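Local coordinates for sensor protein KdpD (Escherichia coli, PDB 4Y2F) that serves as a potassium-sensing histidine kinase, probably relaying its signal by autophosphorylation on histidine, and carries a GAF domain, at residues P86-L90 / L101-P106; G15-I21 / A131-L135. All coordinates share one frame. Residue numbers count along the deposited sequence, not the author numbering.

Contact 1: residues P86-L90 / L101-P106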
ATOM      1  N   PRO A  86      11.979   7.846  23.528  1.00 13.44           N
ATOM      2  CA  PRO A  86      10.549   8.171  23.395  1.00 13.13           C
ATOM      3  C   PRO A  86      10.084   8.290  21.953  1.00 12.97           C
ATOM      4  O   PRO A  86       9.106   9.006  21.690  1.00 14.67           O
ATOM      5  CB  PRO A  86      10.455   9.530  24.095  1.00 16.67           C
ATOM      6  CG  PRO A  86      11.758  10.172  23.747  1.00 15.59           C
ATOM      7  CD  PRO A  86      12.783   9.036  23.834  1.00 14.03           C
ATOM      8  N   TYR A  87      10.742   7.601  21.026  1.00 12.28           N
ATOM      9  CA  TYR A  87      10.365   7.643  19.617  1.00 10.97           C
ATOM     10  C   TYR A  87      10.635   6.277  19.001  1.00 10.72           C
ATOM     11  O   TYR A  87      11.343   5.434  19.566  1.00 11.50           O
ATOM     12  CB  TYR A  87      11.153   8.719  18.857  1.00 13.25           C
ATOM     13  CG  TYR A  87      12.662   8.598  18.994  1.00 14.04           C
ATOM     14  CD1 TYR A  87      13.387   7.733  18.199  1.00 16.49           C
ATOM     15  CD2 TYR A  87      13.350   9.337  19.959  1.00 19.06           C
ATOM     16  CE1 TYR A  87      14.761   7.605  18.328  1.00 18.58           C
ATOM     17  CE2 TYR A  87      14.722   9.229  20.084  1.00 17.01           C
ATOM     18  CZ  TYR A  87      15.424   8.344  19.283  1.00 18.15           C
ATOM     19  OH  TYR A  87      16.813   8.208  19.402  1.00 21.39           O
ATOM     20  N   GLN A  88      10.049   6.053  17.830  1.00 11.88           N
ATOM     21  CA  GLN A  88      10.350   4.878  17.024  1.00 10.96           C
ATOM     22  C   GLN A  88      11.135   5.284  15.783  1.00 10.61           C
ATOM     23  O   GLN A  88      10.929   6.362  15.226  1.00 12.68           O
ATOM     24  CB  GLN A  88       9.069   4.192  16.566  1.00 12.04           C
ATOM     25  CG  GLN A  88       8.174   3.769  17.708  1.00 13.07           C
ATOM     26  CD  GLN A  88       7.049   2.908  17.215  1.00 14.05           C
ATOM     27  OE1 GLN A  88       6.046   3.416  16.752  1.00 15.49           O
ATOM     28  NE2 GLN A  88       7.224   1.595  17.284  1.00 18.56           N
ATOM     29  N   ILE A  89      12.035   4.396  15.348  1.00 12.52           N
ATOM     30  CA  ILE A  89      12.755   4.546  14.090  1.00 12.80           C
ATOM     31  C   ILE A  89      12.288   3.392  13.209  1.00 12.74           C
ATOM     32  O   ILE A  89      12.555   2.220  13.516  1.00 13.22           O
ATOM     33  CB  ILE A  89      14.272   4.495  14.294  1.00 16.69           C
ATOM     34  CG1 ILE A  89      14.726   5.687  15.136  1.00 18.34           C
ATOM     35  CG2 ILE A  89      14.969   4.525  12.951  1.00 21.88           C
ATOM     36  CD1 ILE A  89      16.236   5.671  15.389  1.00 25.92           C
ATOM     37  N   LEU A  90      11.583   3.711  12.117  1.00 13.03           N
ATOM     38  CA  LEU A  90      10.891   2.693  11.320  1.00 13.57           C
ATOM     39  C   LEU A  90      11.383   2.689   9.879  1.00 12.54           C
ATOM     40  O   LEU A  90      11.318   3.729   9.196  1.00 15.00           O
ATOM     41  CB  LEU A  90       9.375   2.915  11.358  1.00 14.68           C
ATOM     42  CG  LEU A  90       8.806   2.870  12.775  1.00 14.76           C
ATOM     43  CD1 LEU A  90       7.345   3.257  12.729  1.00 19.62           C
ATOM     44  CD2 LEU A  90       8.973   1.494  13.401  1.00 17.87           C
ATOM     45  N   LEU A 101      13.498   6.100   5.975  1.00 14.83           N
ATOM     46  CA  LEU A 101      13.081   5.839   7.345  1.00 14.36           C
ATOM     47  C   LEU A 101      12.085   6.907   7.746  1.00 15.88           C
ATOM     48  O   LEU A 101      12.056   8.004   7.180  1.00 16.96           O
ATOM     49  CB  LEU A 101      14.226   6.006   8.342  1.00 19.84           C
ATOM     50  CG  LEU A 101      15.462   5.138   8.302  1.00 25.24           C
ATOM     51  CD1 LEU A 101      16.292   5.592   9.478  1.00 23.69           C
ATOM     52  CD2 LEU A 101      15.101   3.676   8.447  1.00 21.99           C
ATOM     53  N   VAL A 102      11.257   6.583   8.736  1.00 13.48           N
ATOM     54  CA  VAL A 102      10.493   7.615   9.422  1.00 14.88           C
ATOM     55  C   VAL A 102      10.782   7.509  10.916  1.00 14.30           C
ATOM     56  O   VAL A 102      10.793   6.406  11.486  1.00 15.04           O
ATOM     57  CB  VAL A 102       8.990   7.572   9.075  1.00 12.11           C
ATOM     58  CG1 VAL A 102       8.350   6.257   9.521  1.00 15.40           C
ATOM     59  CG2 VAL A 102       8.258   8.791   9.647  1.00 14.26           C
ATOM     60  N   VAL A 103      11.088   8.642  11.525  1.00 13.04           N
ATOM     61  CA  VAL A 103      11.207   8.749  12.976  1.00 12.29           C
ATOM     62  C   VAL A 103       9.875   9.306  13.465  1.00 12.79           C
ATOM     63  O   VAL A 103       9.410  10.341  12.966  1.00 13.65           O
ATOM     64  CB  VAL A 103      12.368   9.671  13.375  1.00 13.86           C
ATOM     65  CG1 VAL A 103      12.483   9.722  14.901  1.00 16.22           C
ATOM     66  CG2 VAL A 103      13.679   9.175  12.764  1.00 17.39           C
ATOM     67  N   VAL A 104       9.239   8.600  14.401  1.00 12.25           N
ATOM     68  CA  VAL A 104       7.913   8.964  14.911  1.00 11.06           C
ATOM     69  C   VAL A 104       8.021   9.201  16.414  1.00 10.58           C
ATOM     70  O   VAL A 104       8.334   8.264  17.162  1.00 10.90           O
ATOM     71  CB  VAL A 104       6.875   7.870  14.615  1.00 10.68           C
ATOM     72  CG1 VAL A 104       5.514   8.297  15.105  1.00 12.84           C
ATOM     73  CG2 VAL A 104       6.831   7.553  13.113  1.00 14.70           C
ATOM     74  N   GLU A 105       7.718  10.424  16.846  1.00 11.28           N
ATOM     75  CA  GLU A 105       7.753  10.783  18.263  1.00  9.76           C
ATOM     76  C   GLU A 105       6.351  11.182  18.708  1.00 10.42           C
ATOM     77  O   GLU A 105       5.906  12.298  18.406  1.00 11.42           O
ATOM     78  CB  GLU A 105       8.733  11.929  18.502  1.00 12.84           C
ATOM     79  CG  GLU A 105       8.938  12.158  19.986  1.00 12.62           C
ATOM     80  CD  GLU A 105       9.883  13.301  20.275  1.00 15.72           C
ATOM     81  OE1 GLU A 105      10.511  13.831  19.329  1.00 19.64           O
ATOM     82  OE2 GLU A 105       9.983  13.686  21.464  1.00 18.18           O
ATOM     83  N   PRO A 106       5.630  10.319  19.418  1.00 10.63           N
ATOM     84  CA  PRO A 106       4.236  10.626  19.762  1.00 11.68           C
ATOM     85  C   PRO A 106       4.135  11.522  20.983  1.00 12.61           C
ATOM     86  O   PRO A 106       5.005  11.535  21.856  1.00 14.26           O
ATOM     87  CB  PRO A 106       3.674   9.241  20.093  1.00 13.86           C
ATOM     88  CG  PRO A 106       4.835   8.508  20.693  1.00 12.33           C
ATOM     89  CD  PRO A 106       6.041   8.982  19.898  1.00 11.94           C
TER
HETATM   90  O   HOH W   1       7.164  10.379  23.212  1.00 23.91           O
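This is the open end of an antiparallel β-hairpin in the central sheet of the GAF fold, built from strands 88-94 and 97-106; the axes of 88-90 and 101-106 come within 4.8 Å at 162°. Four backbone hydrogen bonds, each 2.9 Å long, hold the strands in register: Gln-88 N to Val-104 O and Val-104 N to Gln-88 O, then Leu-90 N to Val-102 O and Val-102 N to Leu-90 O. Ile-89 and Val-103 form the non-hydrogen-bonded pair between them, where Val-103 CA also approaches Gln-88 O at 3.3 Å.

Apolar side chains line both faces. Ile-89 CG2 meets Leu-101 CD1 at 3.9 Å, and Tyr-87 CD1 lies 4.0 Å from Val-103 CG1, on the side where helix 62-71 and Trp-60 pack. On the other face Leu-90 CB touches Val-102 CG1 at 3.9 Å, while Gln-88 hydrogen-bonds Gln-118 of helix 115-142. Beyond the Gln-88/Val-104 pair, one water donates to Pro-86 O and Pro-106 O, 2.8 Å from each.

Contact 2: residues G15-I21 / A131-L135; sequences GRSPQDI and ALERL
Gly-15 is polyproline-like (phi/psi -61/139), Arg-16 turns the chain (-112/-9) and Ser-17 is extended (-150/155) just before helix 18-33, while 131-135 are a regular α-helical turn within helix 115-142; together they make part of the helical layer of the GAF domain. The register runs in opposite senses: the CA atoms of Ser-17 and Leu-135 are 6.9 Å apart, those of Pro-18 and Leu-132 6.5 Å, and those of Ile-21 and Ala-131 7.1 Å. Ser-17 is the N-cap, its OG accepting from Asp-20 N at 3.0 Å with chi1 p. Asp-20 OD2 in turn accepts from Arg-16 N at 3.0 Å, tying the preceding loop to the first helical turn.

Between the segments the packing is apolar. Ile-21 (mm) points at the partner helix, placing CD1 3.7 Å from Ala-131 CB and CG2 3.8 Å from Leu-132 CD2. Leu-132 (mt) also reaches Leu-41 and Tyr-99 of the sheet, so this helix pair sits against the strands. Leu-135 (mt) packs against the capped start of helix 18-33: its CD1 is 3.5 Å from Ile-21 CG1 and 4.2 Å from Pro-18 CD, and it meets the backbone most closely at Ser-17 C, 3.4 Å away.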
ATOM      1  N   GLY A  15       2.133  12.790  -5.629  1.00 28.52           N
ATOM      2  CA  GLY A  15       3.454  13.307  -5.311  1.00 30.45           C
ATOM      3  C   GLY A  15       4.386  13.175  -6.501  1.00 33.18           C
ATOM      4  O   GLY A  15       4.378  12.168  -7.214  1.00 36.30           O
ATOM      5  N   ARG A  16       5.192  14.214  -6.720  1.00 28.91           N
ATOM      6  CA  ARG A  16       6.077  14.276  -7.872  1.00 33.56           C
ATOM      7  C   ARG A  16       7.553  14.187  -7.516  1.00 31.24           C
ATOM      8  O   ARG A  16       8.383  14.077  -8.427  1.00 40.85           O
ATOM      9  CB  ARG A  16       5.844  15.572  -8.666  1.00 39.79           C
ATOM     10  CG  ARG A  16       4.394  15.860  -9.012  1.00 45.56           C
ATOM     11  CD  ARG A  16       4.313  16.896 -10.119  1.00 58.46           C
ATOM     12  NE  ARG A  16       2.968  17.438 -10.276  1.00 71.95           N
ATOM     13  CZ  ARG A  16       2.616  18.286 -11.238  1.00 82.64           C
ATOM     14  NH1 ARG A  16       3.508  18.685 -12.136  1.00 84.37           N
ATOM     15  NH2 ARG A  16       1.368  18.732 -11.305  1.00 88.79           N
ATOM     16  N   SER A  17       7.902  14.254  -6.233  1.00 32.87           N
ATOM     17  CA  SER A  17       9.286  14.305  -5.788  1.00 36.42           C
ATOM     18  C   SER A  17       9.365  13.638  -4.427  1.00 33.34           C
ATOM     19  O   SER A  17       8.361  13.591  -3.707  1.00 30.04           O
ATOM     20  CB  SER A  17       9.753  15.760  -5.648  1.00 36.07           C
ATOM     21  OG  SER A  17       9.169  16.353  -4.500  1.00 34.97           O
ATOM     22  N   PRO A  18      10.531  13.109  -4.046  1.00 31.48           N
ATOM     23  CA  PRO A  18      10.673  12.584  -2.679  1.00 31.65           C
ATOM     24  C   PRO A  18      10.259  13.574  -1.604  1.00 33.28           C
ATOM     25  O   PRO A  18       9.645  13.178  -0.604  1.00 29.43           O
ATOM     26  CB  PRO A  18      12.164  12.236  -2.604  1.00 40.15           C
ATOM     27  CG  PRO A  18      12.530  11.897  -3.995  1.00 41.74           C
ATOM     28  CD  PRO A  18      11.730  12.843  -4.862  1.00 40.34           C
ATOM     29  N   GLN A  19      10.562  14.860  -1.794  1.00 35.14           N
ATOM     30  CA  GLN A  19      10.175  15.864  -0.809  1.00 37.82           C
ATOM     31  C   GLN A  19       8.658  15.971  -0.690  1.00 33.98           C
ATOM     32  O   GLN A  19       8.129  16.123   0.419  1.00 33.39           O
ATOM     33  CB  GLN A  19      10.810  17.213  -1.153  1.00 42.03           C
ATOM     34  CG  GLN A  19      10.375  18.344  -0.242  1.00 54.09           C
ATOM     35  CD  GLN A  19      11.365  19.488  -0.212  1.00 64.36           C
ATOM     36  OE1 GLN A  19      12.137  19.628   0.736  1.00 69.66           O
ATOM     37  NE2 GLN A  19      11.347  20.318  -1.249  1.00 74.60           N
ATOM     38  N   ASP A  20       7.948  15.896  -1.821  1.00 32.76           N
ATOM     39  CA  ASP A  20       6.489  15.799  -1.792  1.00 31.16           C
ATOM     40  C   ASP A  20       6.036  14.621  -0.939  1.00 26.22           C
ATOM     41  O   ASP A  20       5.149  14.760  -0.088  1.00 25.19           O
ATOM     42  CB  ASP A  20       5.938  15.623  -3.211  1.00 28.56           C
ATOM     43  CG  ASP A  20       5.932  16.906  -4.014  1.00 42.67           C
ATOM     44  OD1 ASP A  20       6.244  17.979  -3.457  1.00 43.44           O
ATOM     45  OD2 ASP A  20       5.594  16.830  -5.213  1.00 42.09           O
ATOM     46  N   ILE A  21       6.610  13.439  -1.188  1.00 24.93           N
ATOM     47  CA  ILE A  21       6.213  12.243  -0.446  1.00 23.60           C
ATOM     48  C   ILE A  21       6.508  12.412   1.037  1.00 24.72           C
ATOM     49  O   ILE A  21       5.688  12.054   1.891  1.00 24.82           O
ATOM     50  CB  ILE A  21       6.890  10.982  -1.022  1.00 25.48           C
ATOM     51  CG1 ILE A  21       6.479  10.751  -2.478  1.00 25.61           C
ATOM     52  CG2 ILE A  21       6.591   9.769  -0.172  1.00 25.27           C
ATOM     53  CD1 ILE A  21       4.982  10.623  -2.697  1.00 26.91           C
ATOM     54  N   ALA A 131       5.380   4.519  -2.519  1.00 17.69           N
ATOM     55  CA  ALA A 131       5.481   5.792  -3.232  1.00 18.32           C
ATOM     56  C   ALA A 131       6.935   6.158  -3.503  1.00 20.51           C
ATOM     57  O   ALA A 131       7.290   6.557  -4.619  1.00 21.54           O
ATOM     58  CB  ALA A 131       4.762   6.889  -2.443  1.00 19.86           C
ATOM     59  N   LEU A 132       7.793   6.015  -2.491  1.00 19.08           N
ATOM     60  CA  LEU A 132       9.223   6.245  -2.668  1.00 18.91           C
ATOM     61  C   LEU A 132       9.814   5.301  -3.707  1.00 19.79           C
ATOM     62  O   LEU A 132      10.630   5.717  -4.536  1.00 23.12           O
ATOM     63  CB  LEU A 132       9.930   6.053  -1.330  1.00 21.41           C
ATOM     64  CG  LEU A 132       9.623   7.126  -0.296  1.00 17.27           C
ATOM     65  CD1 LEU A 132      10.327   6.789   1.032  1.00 19.30           C
ATOM     66  CD2 LEU A 132      10.083   8.481  -0.821  1.00 18.90           C
ATOM     67  N   GLU A 133       9.402   4.028  -3.686  1.00 21.82           N
ATOM     68  CA  GLU A 133       9.898   3.068  -4.671  1.00 21.55           C
ATOM     69  C   GLU A 133       9.506   3.478  -6.084  1.00 22.80           C
ATOM     70  O   GLU A 133      10.319   3.409  -7.011  1.00 24.65           O
ATOM     71  CB  GLU A 133       9.378   1.661  -4.344  1.00 26.21           C
ATOM     72  CG  GLU A 133       9.704   0.581  -5.389  1.00 27.65           C
ATOM     73  CD  GLU A 133       9.097  -0.775  -5.040  1.00 29.37           C
ATOM     74  OE1 GLU A 133       8.102  -0.810  -4.291  1.00 36.60           O
ATOM     75  OE2 GLU A 133       9.614  -1.804  -5.520  1.00 49.15           O
ATOM     76  N   ARG A 134       8.261   3.923  -6.258  1.00 22.24           N
ATOM     77  CA  ARG A 134       7.804   4.346  -7.572  1.00 23.79           C
ATOM     78  C   ARG A 134       8.626   5.520  -8.091  1.00 24.93           C
ATOM     79  O   ARG A 134       9.086   5.510  -9.238  1.00 26.94           O
ATOM     80  CB  ARG A 134       6.318   4.693  -7.521  1.00 22.96           C
ATOM     81  CG  ARG A 134       5.788   5.154  -8.859  1.00 24.64           C
ATOM     82  CD  ARG A 134       4.300   5.410  -8.797  1.00 33.24           C
ATOM     83  NE  ARG A 134       3.980   6.535  -7.922  1.00 33.46           N
ATOM     84  CZ  ARG A 134       3.374   6.425  -6.744  1.00 37.27           C
ATOM     85  NH1 ARG A 134       3.016   5.230  -6.282  1.00 39.02           N
ATOM     86  NH2 ARG A 134       3.127   7.514  -6.026  1.00 41.73           N
ATOM     87  N   LEU A 135       8.823   6.546  -7.258  1.00 24.51           N
ATOM     88  CA  LEU A 135       9.559   7.722  -7.719  1.00 26.93           C
ATOM     89  C   LEU A 135      11.021   7.396  -8.002  1.00 29.80           C
ATOM     90  O   LEU A 135      11.582   7.856  -9.003  1.00 31.62           O
ATOM     91  CB  LEU A 135       9.458   8.852  -6.696  1.00 30.75           C
ATOM     92  CG  LEU A 135       8.104   9.533  -6.522  1.00 38.85           C
ATOM     93  CD1 LEU A 135       8.247  10.677  -5.545  1.00 45.32           C
ATOM     94  CD2 LEU A 135       7.564  10.030  -7.849  1.00 42.87           C
TER

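Overall arrangement
Contact 1 joins neighbours in the sequence, two strands of one hairpin, whereas contact 2 brings together helix 18-33 and the last helix, 115-142, from segments 110 residues apart. Along the chain the order is 15-21, 86-90, 101-106, 131-135, so the hairpin falls between the two halves of contact 2. Their centres are 20 Å apart, on opposite sides of the chain's centre, and their nearest atoms stay about 6 Å apart without touching. One link is strand 97-106, which supplies one side of contact 1 and, through Tyr-99, touches Leu-132 of contact 2; strand 35-42 also touches both. Helix 115-142 likewise spans both regions, reaching Gln-88 through Gln-118. The sheet and helices 18-33 and 115-142 thus pack together in one GAF domain.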